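Local coordinates for protein anthranilate-CoA ligase (PDB 4WV3) that belongs to the ANL superfamily of AMP-binding enzymes and holds a 5'-O-[(S)-[(2-aminobenzoyl)oxy](hydroxy)phosphoryl]adenosine molecule in its pocket, at residues D333-S338 and Y406-G411; G364-R369 and D397-D402. One frame throughout, in Å; residues are numbered along the deposited sequence.

Contact 1. Residues D333-S338 and Y406-G411; sequences DIRPGS and YYWHAG. With 3UK (5'-O-[(S)-[(2-aminobenzoyl)oxy](hydroxy)phosphoryl]adenosine), chain C.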
ATOM      1  N   ASP A 333       4.416   8.278  20.720  1.00 20.48           N
ATOM      2  CA  ASP A 333       4.034   9.607  20.253  1.00 17.53           C
ATOM      3  C   ASP A 333       3.014   9.542  19.119  1.00 17.76           C
ATOM      4  O   ASP A 333       3.361   9.250  17.973  1.00 22.19           O
ATOM      5  CB  ASP A 333       5.272  10.394  19.812  1.00 10.91           C
ATOM      6  CG  ASP A 333       4.968  11.850  19.522  1.00 13.79           C
ATOM      7  OD1 ASP A 333       3.916  12.344  19.981  1.00 15.60           O
ATOM      8  OD2 ASP A 333       5.784  12.506  18.839  1.00 19.52           O
ATOM      9  N   ILE A 334       1.755   9.816  19.447  1.00 17.53           N
ATOM     10  CA  ILE A 334       0.676   9.788  18.467  1.00 17.00           C
ATOM     11  C   ILE A 334      -0.151  11.065  18.496  1.00 15.96           C
ATOM     12  O   ILE A 334      -0.639  11.474  19.550  1.00 20.02           O
ATOM     13  CB  ILE A 334      -0.284   8.603  18.711  1.00 14.46           C
ATOM     14  CG1 ILE A 334       0.450   7.271  18.565  1.00 12.20           C
ATOM     15  CG2 ILE A 334      -1.465   8.662  17.750  1.00 11.89           C
ATOM     16  CD1 ILE A 334      -0.433   6.068  18.766  1.00 11.60           C
ATOM     17  N   ARG A 335      -0.303  11.697  17.337  1.00 15.47           N
ATOM     18  CA  ARG A 335      -1.268  12.776  17.184  1.00 18.24           C
ATOM     19  C   ARG A 335      -2.323  12.365  16.163  1.00 17.34           C
ATOM     20  O   ARG A 335      -2.056  12.351  14.960  1.00 21.17           O
ATOM     21  CB  ARG A 335      -0.587  14.082  16.770  1.00 16.60           C
ATOM     22  CG  ARG A 335      -1.563  15.210  16.466  1.00 18.69           C
ATOM     23  CD  ARG A 335      -0.939  16.571  16.717  1.00 20.46           C
ATOM     24  NE  ARG A 335      -0.600  16.756  18.125  1.00 21.42           N
ATOM     25  CZ  ARG A 335      -0.156  17.896  18.645  1.00 24.02           C
ATOM     26  NH1 ARG A 335       0.003  18.962  17.872  1.00 15.77           N
ATOM     27  NH2 ARG A 335       0.128  17.972  19.937  1.00 26.58           N
ATOM     28  N   PRO A 336      -3.523  12.010  16.649  1.00 19.15           N
ATOM     29  CA  PRO A 336      -4.630  11.509  15.825  1.00 18.26           C
ATOM     30  C   PRO A 336      -4.982  12.442  14.668  1.00 19.21           C
ATOM     31  O   PRO A 336      -5.276  13.618  14.885  1.00 18.70           O
ATOM     32  CB  PRO A 336      -5.794  11.435  16.819  1.00 15.76           C
ATOM     33  CG  PRO A 336      -5.138  11.242  18.143  1.00 16.49           C
ATOM     34  CD  PRO A 336      -3.875  12.051  18.079  1.00 16.34           C
ATOM     35  N   GLY A 337      -4.944  11.913  13.450  1.00 13.92           N
ATOM     36  CA  GLY A 337      -5.278  12.686  12.270  1.00 18.65           C
ATOM     37  C   GLY A 337      -4.059  13.135  11.488  1.00 18.55           C
ATOM     38  O   GLY A 337      -4.170  13.542  10.331  1.00 18.74           O
ATOM     39  N   SER A 338      -2.891  13.060  12.118  1.00 18.44           N
ATOM     40  CA  SER A 338      -1.654  13.509  11.488  1.00 22.25           C
ATOM     41  C   SER A 338      -0.800  12.337  11.016  1.00 18.27           C
ATOM     42  O   SER A 338      -1.043  11.189  11.387  1.00 20.34           O
ATOM     43  CB  SER A 338      -0.844  14.374  12.455  1.00 19.85           C
ATOM     44  OG  SER A 338      -0.328  13.592  13.518  1.00 17.17           O
ATOM     45  N   TYR A 406       4.049  18.467  14.037  1.00 20.67           N
ATOM     46  CA  TYR A 406       3.331  17.340  13.447  1.00 18.21           C
ATOM     47  C   TYR A 406       2.901  17.611  12.008  1.00 20.43           C
ATOM     48  O   TYR A 406       2.426  18.699  11.682  1.00 15.78           O
ATOM     49  CB  TYR A 406       2.122  16.963  14.305  1.00 19.48           C
ATOM     50  CG  TYR A 406       2.489  16.391  15.654  1.00 20.13           C
ATOM     51  CD1 TYR A 406       2.625  17.212  16.765  1.00 22.51           C
ATOM     52  CD2 TYR A 406       2.707  15.029  15.816  1.00 19.07           C
ATOM     53  CE1 TYR A 406       2.962  16.692  18.002  1.00 24.80           C
ATOM     54  CE2 TYR A 406       3.045  14.499  17.047  1.00 19.58           C
ATOM     55  CZ  TYR A 406       3.171  15.336  18.136  1.00 20.02           C
ATOM     56  OH  TYR A 406       3.506  14.815  19.365  1.00 12.59           O
ATOM     57  N   TYR A 407       3.069  16.606  11.152  1.00 20.05           N
ATOM     58  CA  TYR A 407       2.746  16.728   9.734  1.00 19.84           C
ATOM     59  C   TYR A 407       1.303  16.335   9.435  1.00 20.72           C
ATOM     60  O   TYR A 407       0.863  15.240   9.780  1.00 19.77           O
ATOM     61  CB  TYR A 407       3.699  15.871   8.900  1.00 19.96           C
ATOM     62  CG  TYR A 407       5.057  16.495   8.686  1.00 19.09           C
ATOM     63  CD1 TYR A 407       5.970  16.596   9.728  1.00 16.62           C
ATOM     64  CD2 TYR A 407       5.429  16.980   7.439  1.00 20.16           C
ATOM     65  CE1 TYR A 407       7.214  17.167   9.533  1.00 20.75           C
ATOM     66  CE2 TYR A 407       6.670  17.551   7.235  1.00 19.64           C
ATOM     67  CZ  TYR A 407       7.558  17.642   8.285  1.00 21.48           C
ATOM     68  OH  TYR A 407       8.795  18.211   8.085  1.00 21.68           O
ATOM     69  N   TRP A 408       0.574  17.236   8.782  1.00 20.97           N
ATOM     70  CA  TRP A 408      -0.813  16.977   8.415  1.00 21.49           C
ATOM     71  C   TRP A 408      -0.994  16.953   6.903  1.00 20.19           C
ATOM     72  O   TRP A 408      -0.582  17.877   6.201  1.00 23.19           O
ATOM     73  CB  TRP A 408      -1.739  18.019   9.038  1.00 19.29           C
ATOM     74  CG  TRP A 408      -1.854  17.903  10.523  1.00 21.20           C
ATOM     75  CD1 TRP A 408      -0.929  18.285  11.447  1.00 17.66           C
ATOM     76  CD2 TRP A 408      -2.962  17.370  11.260  1.00 17.97           C
ATOM     77  NE1 TRP A 408      -1.388  18.021  12.714  1.00 20.24           N
ATOM     78  CE2 TRP A 408      -2.635  17.460  12.627  1.00 19.12           C
ATOM     79  CE3 TRP A 408      -4.197  16.825  10.896  1.00 15.01           C
ATOM     80  CZ2 TRP A 408      -3.497  17.026  13.632  1.00 16.58           C
ATOM     81  CZ3 TRP A 408      -5.053  16.394  11.895  1.00 16.31           C
ATOM     82  CH2 TRP A 408      -4.698  16.496  13.247  1.00 14.17           C
ATOM     83  N   HIS A 409      -1.617  15.889   6.409  1.00 17.85           N
ATOM     84  CA  HIS A 409      -1.835  15.718   4.979  1.00 15.75           C
ATOM     85  C   HIS A 409      -2.975  16.603   4.492  1.00 18.65           C
ATOM     86  O   HIS A 409      -4.129  16.401   4.866  1.00 21.30           O
ATOM     87  CB  HIS A 409      -2.152  14.256   4.669  1.00 15.79           C
ATOM     88  CG  HIS A 409      -2.162  13.936   3.207  1.00 21.21           C
ATOM     89  ND1 HIS A 409      -3.047  13.040   2.647  1.00 16.75           N
ATOM     90  CD2 HIS A 409      -1.387  14.385   2.191  1.00 15.44           C
ATOM     91  CE1 HIS A 409      -2.819  12.951   1.349  1.00 13.89           C
ATOM     92  NE2 HIS A 409      -1.817  13.756   1.047  1.00 13.88           N
ATOM     93  N   ALA A 410      -2.649  17.586   3.660  1.00 18.07           N
ATOM     94  CA  ALA A 410      -3.668  18.439   3.064  1.00 18.01           C
ATOM     95  C   ALA A 410      -4.373  17.685   1.945  1.00 20.20           C
ATOM     96  O   ALA A 410      -5.526  17.965   1.619  1.00 16.25           O
ATOM     97  CB  ALA A 410      -3.048  19.722   2.536  1.00 15.55           C
ATOM     98  N   GLY A 411      -3.668  16.719   1.367  1.00 18.76           N
ATOM     99  CA  GLY A 411      -4.205  15.916   0.285  1.00 16.90           C
ATOM    100  C   GLY A 411      -3.248  15.856  -0.884  1.00 17.00           C
ATOM    101  O   GLY A 411      -2.207  16.515  -0.873  1.00 19.04           O
TER
HETATM  102  C10 3UK C 601      -0.865   8.626  -0.145  1.00 15.41           C
HETATM  103  C15 3UK C 601      -1.046   8.777   2.337  1.00 14.30           C
HETATM  104  C17 3UK C 601      -1.870  10.370   3.870  1.00 16.80           C
HETATM  105  C21 3UK C 601       0.116   9.728  -0.434  1.00 16.10           C
HETATM  106  C26 3UK C 601       2.106   3.326   0.690  1.00 15.05           C
HETATM  107  C28 3UK C 601       2.439   3.119   3.072  1.00 16.55           C
HETATM  108  O01 3UK C 601       0.129   4.032  -0.505  1.00 18.22           O
HETATM  109  C02 3UK C 601       1.334   3.917  -0.547  1.00 17.11           C
HETATM  110  O03 3UK C 601       2.006   3.951  -1.800  1.00 21.84           O
HETATM  111  P04 3UK C 601       1.251   4.401  -3.126  1.00 17.89           P
HETATM  112  O05 3UK C 601       2.243   4.292  -4.327  1.00 26.99           O
HETATM  113  O06 3UK C 601       0.736   5.919  -3.044  1.00 11.48           O
HETATM  114  C07 3UK C 601       1.392   6.844  -2.163  1.00 10.92           C
HETATM  115  C08 3UK C 601       0.468   8.006  -1.933  1.00  9.51           C
HETATM  116  O09 3UK C 601      -0.636   7.594  -1.096  1.00 16.06           O
HETATM  117  N11 3UK C 601      -0.678   8.119   1.176  1.00 15.39           N
HETATM  118  C12 3UK C 601      -0.123   6.913   1.500  1.00 14.80           C
HETATM  119  N13 3UK C 601      -0.127   6.791   2.857  1.00 14.71           N
HETATM  120  C14 3UK C 601      -0.694   7.933   3.399  1.00 14.12           C
HETATM  121  N16 3UK C 601      -1.626   9.978   2.593  1.00 13.53           N
HETATM  122  N18 3UK C 601      -1.562   9.618   4.918  1.00 19.80           N
HETATM  123  C19 3UK C 601      -0.986   8.418   4.750  1.00 16.53           C
HETATM  124  N20 3UK C 601      -0.660   7.619   5.878  1.00 15.28           N
HETATM  125  O22 3UK C 601      -0.510  10.730  -1.214  1.00 13.20           O
HETATM  126  C23 3UK C 601       1.166   9.080  -1.204  1.00 11.91           C
HETATM  127  O24 3UK C 601       1.747  10.019  -2.131  1.00 18.26           O
HETATM  128  O25 3UK C 601       0.080   3.469  -3.385  1.00 14.46           O
HETATM  129  C27 3UK C 601       1.732   3.658   1.969  1.00 15.38           C
HETATM  130  C29 3UK C 601       3.546   2.231   2.857  1.00 15.17           C
HETATM  131  C30 3UK C 601       3.923   1.901   1.578  1.00 15.68           C
HETATM  132  C31 3UK C 601       3.215   2.436   0.474  1.00 16.48           C
HETATM  133  N32 3UK C 601       3.615   2.085  -0.889  1.00 18.68           N
HETATM  134  O   HOH W   1      -2.456  13.271   7.824  1.00 17.62           O
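The loop 333-338 ends in a type II beta turn, R335 to S338, that comes up against the start of strand 407-412, S338 CA lying 4.7 Å from W408 CA. R335 O closes the turn by accepting twice, from S338 N and from S338 OG, the latter on a lone pair in the carbonyl plane. D333 and Y406 meet tip to tip: the phenol OH donates to the syn lone pair of D333 OD1 at 2.6 Å, while OD2 pairs with K341. R335 crosses the Y406 ring over one face, its CD 3.8 Å from the ring centroid. The chain bends at chi3 (-64°) and lays the guanidinium over the ring rim, the two planes 24° apart; NH1 goes on to salt bridges with D402 and D404. S338 CB sits 3.7 Å from the centroid of the five-membered ring of W408, over its face, and the G337 carbonyl carbon covers the same indole. The indole NE1 binds D402. A water takes the H409 N-H and donates to G337 O. Beyond it, H409 sets one ring face near N16 of the 3UK adenine, so this loop-on-strand packing borders the adenine end of an AMP-binding enzyme's ligand pocket.

Contact 2. Residues G364-R369 and D397-D402; sequences GNVLLR and DKYFVD. With 3UK (5'-O-[(S)-[(2-aminobenzoyl)oxy](hydroxy)phosphoryl]adenosine), chain C.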
ATOM      1  N   GLY A 364       2.785  23.213   1.734  1.00 20.60           N
ATOM      2  CA  GLY A 364       3.847  23.124   0.751  1.00 17.17           C
ATOM      3  C   GLY A 364       3.933  21.742   0.135  1.00 20.26           C
ATOM      4  O   GLY A 364       3.306  20.797   0.616  1.00 19.94           O
ATOM      5  N   ASN A 365       4.708  21.624  -0.938  1.00 18.38           N
ATOM      6  CA  ASN A 365       4.911  20.338  -1.591  1.00 19.99           C
ATOM      7  C   ASN A 365       5.946  19.498  -0.850  1.00 19.52           C
ATOM      8  O   ASN A 365       6.948  20.022  -0.363  1.00 17.68           O
ATOM      9  CB  ASN A 365       5.332  20.534  -3.048  1.00 19.26           C
ATOM     10  CG  ASN A 365       4.320  21.337  -3.842  1.00 24.79           C
ATOM     11  OD1 ASN A 365       3.339  20.792  -4.351  1.00 28.34           O
ATOM     12  ND2 ASN A 365       4.553  22.640  -3.953  1.00 24.02           N
ATOM     13  N   VAL A 366       5.700  18.196  -0.766  1.00 16.29           N
ATOM     14  CA  VAL A 366       6.580  17.300  -0.025  1.00 17.24           C
ATOM     15  C   VAL A 366       7.775  16.831  -0.848  1.00 16.59           C
ATOM     16  O   VAL A 366       7.614  16.219  -1.904  1.00 21.24           O
ATOM     17  CB  VAL A 366       5.820  16.066   0.491  1.00 17.33           C
ATOM     18  CG1 VAL A 366       6.788  15.059   1.095  1.00 22.27           C
ATOM     19  CG2 VAL A 366       4.780  16.481   1.505  1.00 14.21           C
ATOM     20  N   LEU A 367       8.973  17.124  -0.354  1.00 17.90           N
ATOM     21  CA  LEU A 367      10.196  16.595  -0.942  1.00 19.27           C
ATOM     22  C   LEU A 367      10.876  15.649   0.043  1.00 19.47           C
ATOM     23  O   LEU A 367      11.192  16.027   1.170  1.00 15.29           O
ATOM     24  CB  LEU A 367      11.143  17.725  -1.349  1.00 18.67           C
ATOM     25  CG  LEU A 367      10.776  18.466  -2.636  1.00 18.27           C
ATOM     26  CD1 LEU A 367      11.757  19.594  -2.912  1.00 11.96           C
ATOM     27  CD2 LEU A 367      10.728  17.497  -3.808  1.00 15.58           C
ATOM     28  N   LEU A 368      11.087  14.412  -0.392  1.00 19.68           N
ATOM     29  CA  LEU A 368      11.649  13.380   0.469  1.00 13.52           C
ATOM     30  C   LEU A 368      13.089  13.045   0.098  1.00 16.34           C
ATOM     31  O   LEU A 368      13.410  12.841  -1.073  1.00 16.39           O
ATOM     32  CB  LEU A 368      10.787  12.118   0.408  1.00 12.11           C
ATOM     33  CG  LEU A 368      11.362  10.854   1.050  1.00 14.91           C
ATOM     34  CD1 LEU A 368      11.571  11.049   2.545  1.00 12.95           C
ATOM     35  CD2 LEU A 368      10.458   9.662   0.776  1.00 13.08           C
ATOM     36  N   ARG A 369      13.951  12.991   1.108  1.00 15.95           N
ATOM     37  CA  ARG A 369      15.337  12.589   0.916  1.00 14.00           C
ATOM     38  C   ARG A 369      15.539  11.206   1.523  1.00 15.61           C
ATOM     39  O   ARG A 369      15.422  11.029   2.736  1.00 18.85           O
ATOM     40  CB  ARG A 369      16.274  13.606   1.564  1.00 19.93           C
ATOM     41  CG  ARG A 369      17.749  13.366   1.308  1.00 23.11           C
ATOM     42  CD  ARG A 369      18.565  14.553   1.790  1.00 25.12           C
ATOM     43  NE  ARG A 369      19.987  14.405   1.502  1.00 37.41           N
ATOM     44  CZ  ARG A 369      20.883  15.375   1.657  1.00 57.49           C
ATOM     45  NH1 ARG A 369      20.500  16.567   2.094  1.00 54.88           N
ATOM     46  NH2 ARG A 369      22.158  15.154   1.372  1.00 61.04           N
ATOM     47  N   ASP A 397       2.341  15.316  -2.881  1.00 21.04           N
ATOM     48  CA  ASP A 397       1.472  15.558  -1.735  1.00 19.73           C
ATOM     49  C   ASP A 397       1.615  16.973  -1.191  1.00 17.66           C
ATOM     50  O   ASP A 397       2.688  17.572  -1.253  1.00 19.33           O
ATOM     51  CB  ASP A 397       1.769  14.555  -0.618  1.00 15.00           C
ATOM     52  CG  ASP A 397       1.337  13.149  -0.970  1.00 17.37           C
ATOM     53  OD1 ASP A 397       0.168  12.967  -1.370  1.00 16.77           O
ATOM     54  OD2 ASP A 397       2.170  12.226  -0.856  1.00 17.59           O
ATOM     55  N   LYS A 398       0.518  17.499  -0.655  1.00 19.56           N
ATOM     56  CA  LYS A 398       0.538  18.777   0.044  1.00 17.69           C
ATOM     57  C   LYS A 398       0.468  18.533   1.548  1.00 16.79           C
ATOM     58  O   LYS A 398      -0.410  17.817   2.029  1.00 19.62           O
ATOM     59  CB  LYS A 398      -0.625  19.661  -0.408  1.00 19.54           C
ATOM     60  CG  LYS A 398      -0.394  20.381  -1.731  1.00 22.90           C
ATOM     61  CD  LYS A 398       0.722  21.409  -1.611  1.00 24.17           C
ATOM     62  CE  LYS A 398       0.710  22.392  -2.775  1.00 19.65           C
ATOM     63  NZ  LYS A 398       0.922  21.719  -4.084  1.00 21.75           N
ATOM     64  N   TYR A 399       1.403  19.125   2.283  1.00 20.05           N
ATOM     65  CA  TYR A 399       1.471  18.951   3.729  1.00 16.67           C
ATOM     66  C   TYR A 399       1.696  20.283   4.430  1.00 18.02           C
ATOM     67  O   TYR A 399       2.171  21.244   3.826  1.00 18.06           O
ATOM     68  CB  TYR A 399       2.612  17.999   4.096  1.00 13.62           C
ATOM     69  CG  TYR A 399       2.193  16.569   4.357  1.00 16.83           C
ATOM     70  CD1 TYR A 399       1.997  15.678   3.310  1.00 19.16           C
ATOM     71  CD2 TYR A 399       2.012  16.103   5.653  1.00 20.34           C
ATOM     72  CE1 TYR A 399       1.626  14.369   3.543  1.00 14.93           C
ATOM     73  CE2 TYR A 399       1.637  14.794   5.897  1.00 17.72           C
ATOM     74  CZ  TYR A 399       1.445  13.933   4.836  1.00 16.14           C
ATOM     75  OH  TYR A 399       1.072  12.629   5.065  1.00 20.49           O
ATOM     76  N   PHE A 400       1.346  20.333   5.711  1.00 18.59           N
ATOM     77  CA  PHE A 400       1.726  21.453   6.563  1.00 20.22           C
ATOM     78  C   PHE A 400       2.102  20.937   7.946  1.00 19.14           C
ATOM     79  O   PHE A 400       1.684  19.851   8.347  1.00 15.46           O
ATOM     80  CB  PHE A 400       0.622  22.516   6.636  1.00 20.01           C
ATOM     81  CG  PHE A 400      -0.618  22.070   7.361  1.00 22.92           C
ATOM     82  CD1 PHE A 400      -0.763  22.302   8.721  1.00 30.78           C
ATOM     83  CD2 PHE A 400      -1.646  21.440   6.681  1.00 20.91           C
ATOM     84  CE1 PHE A 400      -1.904  21.900   9.390  1.00 22.08           C
ATOM     85  CE2 PHE A 400      -2.791  21.036   7.345  1.00 20.14           C
ATOM     86  CZ  PHE A 400      -2.920  21.269   8.701  1.00 26.70           C
ATOM     87  N   VAL A 401       2.899  21.715   8.669  1.00 21.89           N
ATOM     88  CA  VAL A 401       3.423  21.273   9.955  1.00 19.97           C
ATOM     89  C   VAL A 401       2.779  22.013  11.124  1.00 18.68           C
ATOM     90  O   VAL A 401       2.600  23.230  11.079  1.00 22.26           O
ATOM     91  CB  VAL A 401       4.954  21.441  10.018  1.00 18.65           C
ATOM     92  CG1 VAL A 401       5.504  20.856  11.307  1.00 16.43           C
ATOM     93  CG2 VAL A 401       5.605  20.776   8.817  1.00 23.19           C
ATOM     94  N   ASP A 402       2.434  21.264  12.167  1.00 20.22           N
ATOM     95  CA  ASP A 402       1.894  21.830  13.398  1.00 25.30           C
ATOM     96  C   ASP A 402       2.861  22.799  14.063  1.00 28.60           C
ATOM     97  O   ASP A 402       4.020  22.921  13.662  1.00 30.88           O
ATOM     98  CB  ASP A 402       1.565  20.713  14.391  1.00 23.67           C
ATOM     99  CG  ASP A 402       0.147  20.216  14.257  1.00 28.66           C
ATOM    100  OD1 ASP A 402      -0.542  20.639  13.305  1.00 38.92           O
ATOM    101  OD2 ASP A 402      -0.277  19.398  15.100  1.00 23.22           O
TER
HETATM  102  C10 3UK C 601      -0.865   8.626  -0.145  1.00 15.41           C
HETATM  103  C15 3UK C 601      -1.046   8.777   2.337  1.00 14.30           C
HETATM  104  C17 3UK C 601      -1.870  10.370   3.870  1.00 16.80           C
HETATM  105  C21 3UK C 601       0.116   9.728  -0.434  1.00 16.10           C
HETATM  106  C26 3UK C 601       2.106   3.326   0.690  1.00 15.05           C
HETATM  107  C28 3UK C 601       2.439   3.119   3.072  1.00 16.55           C
HETATM  108  O01 3UK C 601       0.129   4.032  -0.505  1.00 18.22           O
HETATM  109  C02 3UK C 601       1.334   3.917  -0.547  1.00 17.11           C
HETATM  110  O03 3UK C 601       2.006   3.951  -1.800  1.00 21.84           O
HETATM  111  P04 3UK C 601       1.251   4.401  -3.126  1.00 17.89           P
HETATM  112  O05 3UK C 601       2.243   4.292  -4.327  1.00 26.99           O
HETATM  113  O06 3UK C 601       0.736   5.919  -3.044  1.00 11.48           O
HETATM  114  C07 3UK C 601       1.392   6.844  -2.163  1.00 10.92           C
HETATM  115  C08 3UK C 601       0.468   8.006  -1.933  1.00  9.51           C
HETATM  116  O09 3UK C 601      -0.636   7.594  -1.096  1.00 16.06           O
HETATM  117  N11 3UK C 601      -0.678   8.119   1.176  1.00 15.39           N
HETATM  118  C12 3UK C 601      -0.123   6.913   1.500  1.00 14.80           C
HETATM  119  N13 3UK C 601      -0.127   6.791   2.857  1.00 14.71           N
HETATM  120  C14 3UK C 601      -0.694   7.933   3.399  1.00 14.12           C
HETATM  121  N16 3UK C 601      -1.626   9.978   2.593  1.00 13.53           N
HETATM  122  N18 3UK C 601      -1.562   9.618   4.918  1.00 19.80           N
HETATM  123  C19 3UK C 601      -0.986   8.418   4.750  1.00 16.53           C
HETATM  124  N20 3UK C 601      -0.660   7.619   5.878  1.00 15.28           N
HETATM  125  O22 3UK C 601      -0.510  10.730  -1.214  1.00 13.20           O
HETATM  126  C23 3UK C 601       1.166   9.080  -1.204  1.00 11.91           C
HETATM  127  O24 3UK C 601       1.747  10.019  -2.131  1.00 18.26           O
HETATM  128  O25 3UK C 601       0.080   3.469  -3.385  1.00 14.46           O
HETATM  129  C27 3UK C 601       1.732   3.658   1.969  1.00 15.38           C
HETATM  130  C29 3UK C 601       3.546   2.231   2.857  1.00 15.17           C
HETATM  131  C30 3UK C 601       3.923   1.901   1.578  1.00 15.68           C
HETATM  132  C31 3UK C 601       3.215   2.436   0.474  1.00 16.48           C
HETATM  133  N32 3UK C 601       3.615   2.085  -0.889  1.00 18.68           N
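Strand 364-369 crosses strand 397-401 at 102° between their N-to-C directions; the bridges between these segments lie at 364-365 and 398-399, and the pairing continues toward L393. G364 and Y399 form a hydrogen-bonded pair, G364 N to Y399 O at 2.9 Å and Y399 N to G364 O at 3.0 Å, both nearly along the C=O axes. N365 and K398 follow as a non-hydrogen-bonded pair, and V366 N reaches D397 O at 3.1 Å. D397 leaves the strand with CG anti to its carbonyl carbon (chi1 -70°). Its CB lies 4.2 Å from V366 CG2, CG faces the two ribose hydroxyls of 3UK, and OD1 accepts from O22 and OD2 from O24. This carboxylate grip on both ribose hydroxyls is the characteristic adenosine-binding arrangement of the ANL superfamily. H409, itself against the adenine, bonds OD1 through NE2, and T395 OG1 bonds OD2, which would limit rotation of the carboxylate. V366 CG2 packs obliquely on the Y399 ring, 3.4 Å from CD1, while the Y399 hydroxyl bonds S339. On the other face, K398 runs alongside N365, bent at chi2 and chi4, and passes CD over G364 O; NZ donates to N365 OD1 at 2.6 Å, from above the amide plane.

The centres of the two contacts lie 11 Å apart, on the same side of the chain's centre, and both touch 3UK. Along the chain the order is 333-338, 364-369, 397-402, 406-411, so contact 2 is nested inside the loop that contact 1 closes. Strands 392-401 and 407-412 follow each other and are antiparallel neighbours in one sheet, with 364-369 on the other side of 392-401. A classic beta bulge, A410 and G411 facing K398, marks the pairing of 392-401 with 407-412. H409 lies against the adenine and D397 holds the ribose hydroxyls, so adjacent strands of one sheet line the adenosine part of the pocket.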